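Long-range contact in acetyl-xylan esterase (Streptomyces lividans, PDB 2CC0), which removes acetyl groups from xylan as a metal-dependent carbohydrate esterase of family 4, probably in plant cell-wall degradation: residues A[122-136]-A[150-164]. Residues are numbered along the deposited sequence; the frame is centred on the assembly and turned at random.
Sequences VIWDVDSQDWNNAST and QVILMHDWPANTLAA. With ACT (acetate ion), chain D.
Asp-130 OD2 is gripped from two sides by 150-164: His-155 N lies 2.7 Å from Asp-130 OD2, on its syn lone pair, and Thr-161 OG1 donates to its anti lone pair. Asp-130 OD1 accepts from His-155 ND1 at 2.8 Å, close to the imidazole plane but with the donor 24° out of the carboxylate plane. With CG set between its backbone N and carbonyl carbon (chi1 64°), the Asp-130 carboxylate reaches both the backbone of His-155 and Thr-161 in the helix that follows; the bonds to OD2 hold the carboxylate in place, and the one from ND1 to OD1 fixes the rotation of the imidazole. Trp-131 CB covers one face of that ring. NE2, directed away from Asp-130, makes a weak bond to the acetate ion, and the side chain lies beside the zinc site of Asp-13, His-62 and His-66.

Upstream, the carbonyl of Leu-153 accepts from both N and OG of Ser-128, and Ser-128 OG lies 2.8 Å from Leu-153 O. Leu-153 CD2 sits over the centre of the six-membered ring of Trp-124, 3.7 Å from its centroid, while acetate CH3 comes within 3.4 Å of Trp-124 CZ3. Asp-125 OD2 accepts from Val-151 N, and its OD1 forms a salt bridge to Arg-188 of the second subunit. Farther on, Asn-160 ND2 donates almost straight to Ala-134 O (3.0 Å).

Strand 126-127 runs parallel to strand 151-155, with Leu-153 N bonded to Val-126 O, joined through helix 136-144 in a beta-alpha-beta unit; strand 5-12 pairs with 151-155, and Ile-139 of the connecting helix packs on Asp-130, Asn-160 and Thr-161.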
loop_
_atom_site.group_PDB
_atom_site.type_symbol
_atom_site.label_atom_id
_atom_site.label_comp_id
_atom_site.label_asym_id
_atom_site.label_seq_id
_atom_site.Cartn_x
_atom_site.Cartn_y
_atom_site.Cartn_z
ATOM N N VAL A 122 5.445 -4.281 3.262
ATOM C CA VAL A 122 4.110 -4.818 3.054
ATOM C C VAL A 122 3.459 -5.023 4.409
ATOM O O VAL A 122 3.886 -5.878 5.192
ATOM C CB VAL A 122 4.157 -6.161 2.300
ATOM C CG1 VAL A 122 2.741 -6.743 2.170
ATOM C CG2 VAL A 122 4.800 -5.968 0.911
ATOM N N ILE A 123 2.446 -4.210 4.695
ATOM C CA ILE A 123 1.624 -4.362 5.886
ATOM C C ILE A 123 0.462 -5.289 5.510
ATOM O O ILE A 123 0.678 -6.392 5.051
ATOM C CB ILE A 123 1.169 -2.970 6.456
ATOM C CG1 ILE A 123 2.355 -1.994 6.489
ATOM C CG2 ILE A 123 0.579 -3.119 7.863
ATOM C CD1 ILE A 123 3.507 -2.424 7.458
ATOM N N TRP A 124 -0.772 -4.827 5.655
ATOM C CA TRP A 124 -1.935 -5.628 5.245
ATOM C C TRP A 124 -3.160 -4.711 5.237
ATOM O O TRP A 124 -3.133 -3.600 5.798
ATOM C CB TRP A 124 -2.186 -6.851 6.166
ATOM C CG TRP A 124 -2.265 -6.480 7.598
ATOM C CD1 TRP A 124 -3.372 -6.016 8.269
ATOM C CD2 TRP A 124 -1.192 -6.496 8.549
ATOM N NE1 TRP A 124 -3.051 -5.736 9.580
ATOM C CE2 TRP A 124 -1.723 -6.028 9.782
ATOM C CE3 TRP A 124 0.172 -6.863 8.487
ATOM C CZ2 TRP A 124 -0.938 -5.911 10.948
ATOM C CZ3 TRP A 124 0.963 -6.728 9.652
ATOM C CH2 TRP A 124 0.390 -6.265 10.860
ATOM N N ASP A 125 -4.204 -5.175 4.560
ATOM C CA ASP A 125 -5.509 -4.504 4.541
ATOM C C ASP A 125 -6.451 -5.129 5.583
ATOM O O ASP A 125 -7.283 -4.438 6.195
ATOM C CB ASP A 125 -6.121 -4.608 3.134
ATOM C CG ASP A 125 -5.297 -3.845 2.117
ATOM O OD1 ASP A 125 -5.429 -2.592 2.117
ATOM O OD2 ASP A 125 -4.490 -4.450 1.361
ATOM N N VAL A 126 -6.354 -6.448 5.742
ATOM C CA VAL A 126 -7.211 -7.173 6.669
ATOM C C VAL A 126 -6.345 -8.080 7.520
ATOM O O VAL A 126 -5.444 -8.751 6.993
ATOM C CB VAL A 126 -8.213 -8.032 5.870
ATOM C CG1 VAL A 126 -9.024 -8.993 6.775
ATOM C CG2 VAL A 126 -9.136 -7.153 5.017
ATOM N N ASP A 127 -6.606 -8.090 8.830
ATOM C CA ASP A 127 -5.924 -8.995 9.754
ATOM C C ASP A 127 -6.920 -10.121 10.038
ATOM O O ASP A 127 -8.001 -9.873 10.585
ATOM C CB ASP A 127 -5.521 -8.244 11.030
ATOM C CG ASP A 127 -4.923 -9.151 12.114
ATOM O OD1 ASP A 127 -4.736 -10.358 11.881
ATOM O OD2 ASP A 127 -4.649 -8.636 13.226
ATOM N N SER A 128 -6.574 -11.348 9.645
ATOM C CA SER A 128 -7.452 -12.496 9.841
ATOM C C SER A 128 -7.643 -12.811 11.321
ATOM O O SER A 128 -8.568 -13.547 11.688
ATOM C CB SER A 128 -6.852 -13.729 9.144
ATOM O OG SER A 128 -5.744 -14.242 9.886
ATOM N N GLN A 129 -6.754 -12.278 12.167
ATOM C CA GLN A 129 -6.730 -12.579 13.613
ATOM C C GLN A 129 -6.478 -14.058 13.930
ATOM O O GLN A 129 -6.756 -14.512 15.055
ATOM C CB GLN A 129 -8.028 -12.104 14.308
ATOM C CG GLN A 129 -8.118 -10.579 14.319
ATOM C CD GLN A 129 -7.584 -10.016 15.604
ATOM O OE1 GLN A 129 -8.151 -10.262 16.678
ATOM N NE2 GLN A 129 -6.521 -9.233 15.520
ATOM N N ASP A 130 -5.931 -14.805 12.968
ATOM C CA ASP A 130 -5.687 -16.237 13.185
ATOM C C ASP A 130 -4.677 -16.487 14.318
ATOM O O ASP A 130 -4.692 -17.541 14.953
ATOM C CB ASP A 130 -5.328 -16.957 11.872
ATOM C CG ASP A 130 -4.024 -16.488 11.255
ATOM O OD1 ASP A 130 -3.503 -15.394 11.625
ATOM O OD2 ASP A 130 -3.534 -17.245 10.364
ATOM N N TRP A 131 -3.837 -15.495 14.578
ATOM C CA TRP A 131 -2.836 -15.531 15.653
ATOM C C TRP A 131 -3.465 -15.256 17.029
ATOM O O TRP A 131 -2.821 -15.461 18.067
ATOM C CB TRP A 131 -1.768 -14.474 15.377
ATOM C CG TRP A 131 -2.358 -13.087 15.328
ATOM C CD1 TRP A 131 -2.947 -12.480 14.252
ATOM C CD2 TRP A 131 -2.453 -12.154 16.422
ATOM N NE1 TRP A 131 -3.386 -11.222 14.603
ATOM C CE2 TRP A 131 -3.107 -11.002 15.930
ATOM C CE3 TRP A 131 -2.042 -12.184 17.772
ATOM C CZ2 TRP A 131 -3.355 -9.875 16.740
ATOM C CZ3 TRP A 131 -2.286 -11.067 18.579
ATOM C CH2 TRP A 131 -2.934 -9.927 18.058
ATOM N N ASN A 132 -4.702 -14.753 17.011
ATOM C CA ASN A 132 -5.417 -14.302 18.213
ATOM C C ASN A 132 -6.685 -15.121 18.429
ATOM O O ASN A 132 -7.721 -14.583 18.864
ATOM C CB ASN A 132 -5.741 -12.792 18.100
ATOM C CG ASN A 132 -6.144 -12.148 19.446
ATOM O OD1 ASN A 132 -5.761 -12.619 20.511
ATOM N ND2 ASN A 132 -6.901 -11.045 19.379
ATOM N N ASN A 133 -6.589 -16.420 18.133
ATOM C CA ASN A 133 -7.657 -17.406 18.356
ATOM C C ASN A 133 -8.921 -17.278 17.499
ATOM O O ASN A 133 -9.972 -17.811 17.850
ATOM C CB ASN A 133 -8.016 -17.512 19.851
ATOM C CG ASN A 133 -6.933 -18.230 20.658
ATOM O OD1 ASN A 133 -6.218 -17.614 21.458
ATOM N ND2 ASN A 133 -6.797 -19.528 20.437
ATOM N N ALA A 134 -8.835 -16.597 16.361
ATOM C CA ALA A 134 -9.992 -16.535 15.478
ATOM C C ALA A 134 -10.429 -17.932 15.064
ATOM O O ALA A 134 -9.605 -18.815 14.822
ATOM C CB ALA A 134 -9.695 -15.692 14.254
ATOM N N SER A 135 -11.735 -18.129 15.005
ATOM C CA SER A 135 -12.308 -19.377 14.520
ATOM C C SER A 135 -12.058 -19.508 13.031
ATOM O O SER A 135 -11.748 -18.516 12.348
ATOM C CB SER A 135 -13.810 -19.383 14.786
ATOM O OG SER A 135 -14.436 -18.366 14.028
ATOM N N THR A 136 -12.173 -20.733 12.529
ATOM C CA THR A 136 -12.170 -20.982 11.090
ATOM C C THR A 136 -13.202 -20.089 10.391
ATOM O O THR A 136 -12.899 -19.456 9.362
ATOM C CB THR A 136 -12.399 -22.474 10.795
ATOM O OG1 THR A 136 -11.361 -23.226 11.442
ATOM C CG2 THR A 136 -12.354 -22.734 9.307
ATOM N N GLN A 150 -6.204 -6.199 -2.552
ATOM C CA GLN A 150 -6.003 -6.211 -1.115
ATOM C C GLN A 150 -5.281 -7.426 -0.562
ATOM O O GLN A 150 -5.358 -8.529 -1.123
ATOM C CB GLN A 150 -7.312 -5.959 -0.394
ATOM C CG GLN A 150 -7.907 -4.621 -0.845
ATOM C CD GLN A 150 -9.081 -4.190 0.000
ATOM O OE1 GLN A 150 -10.041 -4.941 0.166
ATOM N NE2 GLN A 150 -9.022 -2.955 0.529
ATOM N N VAL A 151 -4.636 -7.193 0.580
ATOM C CA VAL A 151 -3.721 -8.157 1.202
ATOM C C VAL A 151 -4.253 -8.554 2.586
ATOM O O VAL A 151 -4.637 -7.694 3.376
ATOM C CB VAL A 151 -2.328 -7.514 1.347
ATOM C CG1 VAL A 151 -1.420 -8.387 2.151
ATOM C CG2 VAL A 151 -1.689 -7.180 -0.024
ATOM N N ILE A 152 -4.259 -9.858 2.880
ATOM C CA ILE A 152 -4.696 -10.342 4.194
ATOM C C ILE A 152 -3.521 -10.976 4.966
ATOM O O ILE A 152 -2.749 -11.746 4.391
ATOM C CB ILE A 152 -5.876 -11.361 4.088
ATOM C CG1 ILE A 152 -6.330 -11.785 5.496
ATOM C CG2 ILE A 152 -5.500 -12.562 3.195
ATOM C CD1 ILE A 152 -7.734 -12.383 5.557
ATOM N N LEU A 153 -3.416 -10.632 6.253
ATOM C CA LEU A 153 -2.469 -11.242 7.174
ATOM C C LEU A 153 -3.003 -12.558 7.742
ATOM O O LEU A 153 -4.044 -12.593 8.429
ATOM C CB LEU A 153 -2.187 -10.275 8.337
ATOM C CG LEU A 153 -1.371 -10.843 9.503
ATOM C CD1 LEU A 153 0.061 -11.208 9.045
ATOM C CD2 LEU A 153 -1.354 -9.864 10.681
ATOM N N MET A 154 -2.269 -13.648 7.465
ATOM C CA MET A 154 -2.507 -14.924 8.144
ATOM C C MET A 154 -1.147 -15.438 8.609
ATOM O O MET A 154 -0.123 -14.842 8.272
ATOM C CB MET A 154 -3.201 -15.928 7.210
ATOM C CG MET A 154 -4.641 -15.516 6.895
ATOM S SD MET A 154 -5.454 -16.699 5.818
ATOM C CE MET A 154 -4.617 -16.275 4.284
ATOM N N HIS A 155 -1.150 -16.536 9.352
ATOM C CA HIS A 155 0.096 -17.113 9.856
ATOM C C HIS A 155 0.265 -18.563 9.449
ATOM O O HIS A 155 -0.717 -19.244 9.161
ATOM C CB HIS A 155 0.160 -16.954 11.372
ATOM C CG HIS A 155 0.285 -15.515 11.786
ATOM N ND1 HIS A 155 -0.781 -14.639 11.754
ATOM C CD2 HIS A 155 1.362 -14.791 12.163
ATOM C CE1 HIS A 155 -0.366 -13.439 12.115
ATOM N NE2 HIS A 155 0.927 -13.504 12.375
ATOM N N ASP A 156 1.522 -19.019 9.480
ATOM C CA ASP A 156 1.921 -20.368 9.053
ATOM C C ASP A 156 1.424 -21.476 10.016
ATOM O O ASP A 156 1.151 -22.588 9.580
ATOM C CB ASP A 156 3.451 -20.339 8.903
ATOM C CG ASP A 156 4.097 -21.717 8.782
ATOM O OD1 ASP A 156 4.494 -22.250 9.836
ATOM O OD2 ASP A 156 4.282 -22.207 7.638
ATOM N N TRP A 157 1.275 -21.143 11.298
ATOM C CA TRP A 157 1.046 -22.140 12.367
ATOM C C TRP A 157 -0.403 -22.462 12.829
ATOM O O TRP A 157 -0.642 -23.584 13.299
ATOM C CB TRP A 157 1.946 -21.815 13.575
ATOM C CG TRP A 157 1.737 -20.455 14.131
ATOM C CD1 TRP A 157 2.475 -19.344 13.872
ATOM C CD2 TRP A 157 0.712 -20.065 15.054
ATOM N NE1 TRP A 157 1.964 -18.267 14.583
ATOM C CE2 TRP A 157 0.887 -18.695 15.318
ATOM C CE3 TRP A 157 -0.321 -20.757 15.701
ATOM C CZ2 TRP A 157 0.034 -17.975 16.189
ATOM C CZ3 TRP A 157 -1.176 -20.049 16.563
ATOM C CH2 TRP A 157 -0.983 -18.674 16.794
ATOM N N PRO A 158 -1.362 -21.501 12.765
ATOM C CA PRO A 158 -2.672 -21.847 13.380
ATOM C C PRO A 158 -3.429 -23.011 12.726
ATOM O O PRO A 158 -3.539 -23.087 11.502
ATOM C CB PRO A 158 -3.483 -20.531 13.275
ATOM C CG PRO A 158 -2.433 -19.434 13.116
ATOM C CD PRO A 158 -1.351 -20.111 12.259
ATOM N N ALA A 159 -3.940 -23.935 13.540
ATOM C CA ALA A 159 -4.739 -25.028 13.015
ATOM C C ALA A 159 -5.999 -24.561 12.265
ATOM O O ALA A 159 -6.394 -25.151 11.257
ATOM C CB ALA A 159 -5.100 -26.004 14.141
ATOM N N ASN A 160 -6.623 -23.481 12.739
ATOM C CA ASN A 160 -7.851 -23.000 12.110
ATOM C C ASN A 160 -7.585 -22.395 10.729
ATOM O O ASN A 160 -8.465 -22.406 9.856
ATOM C CB ASN A 160 -8.577 -21.989 12.998
ATOM C CG ASN A 160 -9.076 -22.598 14.286
ATOM O OD1 ASN A 160 -9.066 -23.829 14.457
ATOM N ND2 ASN A 160 -9.498 -21.743 15.213
ATOM N N THR A 161 -6.364 -21.885 10.536
ATOM C CA THR A 161 -5.940 -21.417 9.212
ATOM C C THR A 161 -5.830 -22.581 8.219
ATOM O O THR A 161 -6.374 -22.525 7.119
ATOM C CB THR A 161 -4.667 -20.593 9.331
ATOM O OG1 THR A 161 -4.940 -19.494 10.217
ATOM C CG2 THR A 161 -4.178 -20.071 7.945
ATOM N N LEU A 162 -5.179 -23.658 8.635
ATOM C CA LEU A 162 -5.129 -24.846 7.772
ATOM C C LEU A 162 -6.549 -25.334 7.438
ATOM O O LEU A 162 -6.844 -25.652 6.291
ATOM C CB LEU A 162 -4.332 -25.954 8.456
ATOM C CG LEU A 162 -4.280 -27.275 7.682
ATOM C CD1 LEU A 162 -3.510 -27.121 6.348
ATOM C CD2 LEU A 162 -3.624 -28.331 8.549
ATOM N N ALA A 163 -7.435 -25.360 8.443
ATOM C CA ALA A 163 -8.805 -25.853 8.239
ATOM C C ALA A 163 -9.611 -24.962 7.290
ATOM O O ALA A 163 -10.540 -25.422 6.613
ATOM C CB ALA A 163 -9.512 -25.954 9.557
ATOM N N ALA A 164 -9.248 -23.678 7.267
ATOM C CA ALA A 164 -9.937 -22.669 6.461
ATOM C C ALA A 164 -9.641 -22.725 4.969
ATOM O O ALA A 164 -10.394 -22.168 4.169
ATOM C CB ALA A 164 -9.590 -21.253 7.006
HETATM C C ACT D . 3.540 -9.995 11.978
HETATM O O ACT D . 4.148 -9.793 13.056
HETATM O OXT ACT D . 3.292 -11.193 11.655
HETATM C CH3 ACT D . 3.136 -8.845 11.105
#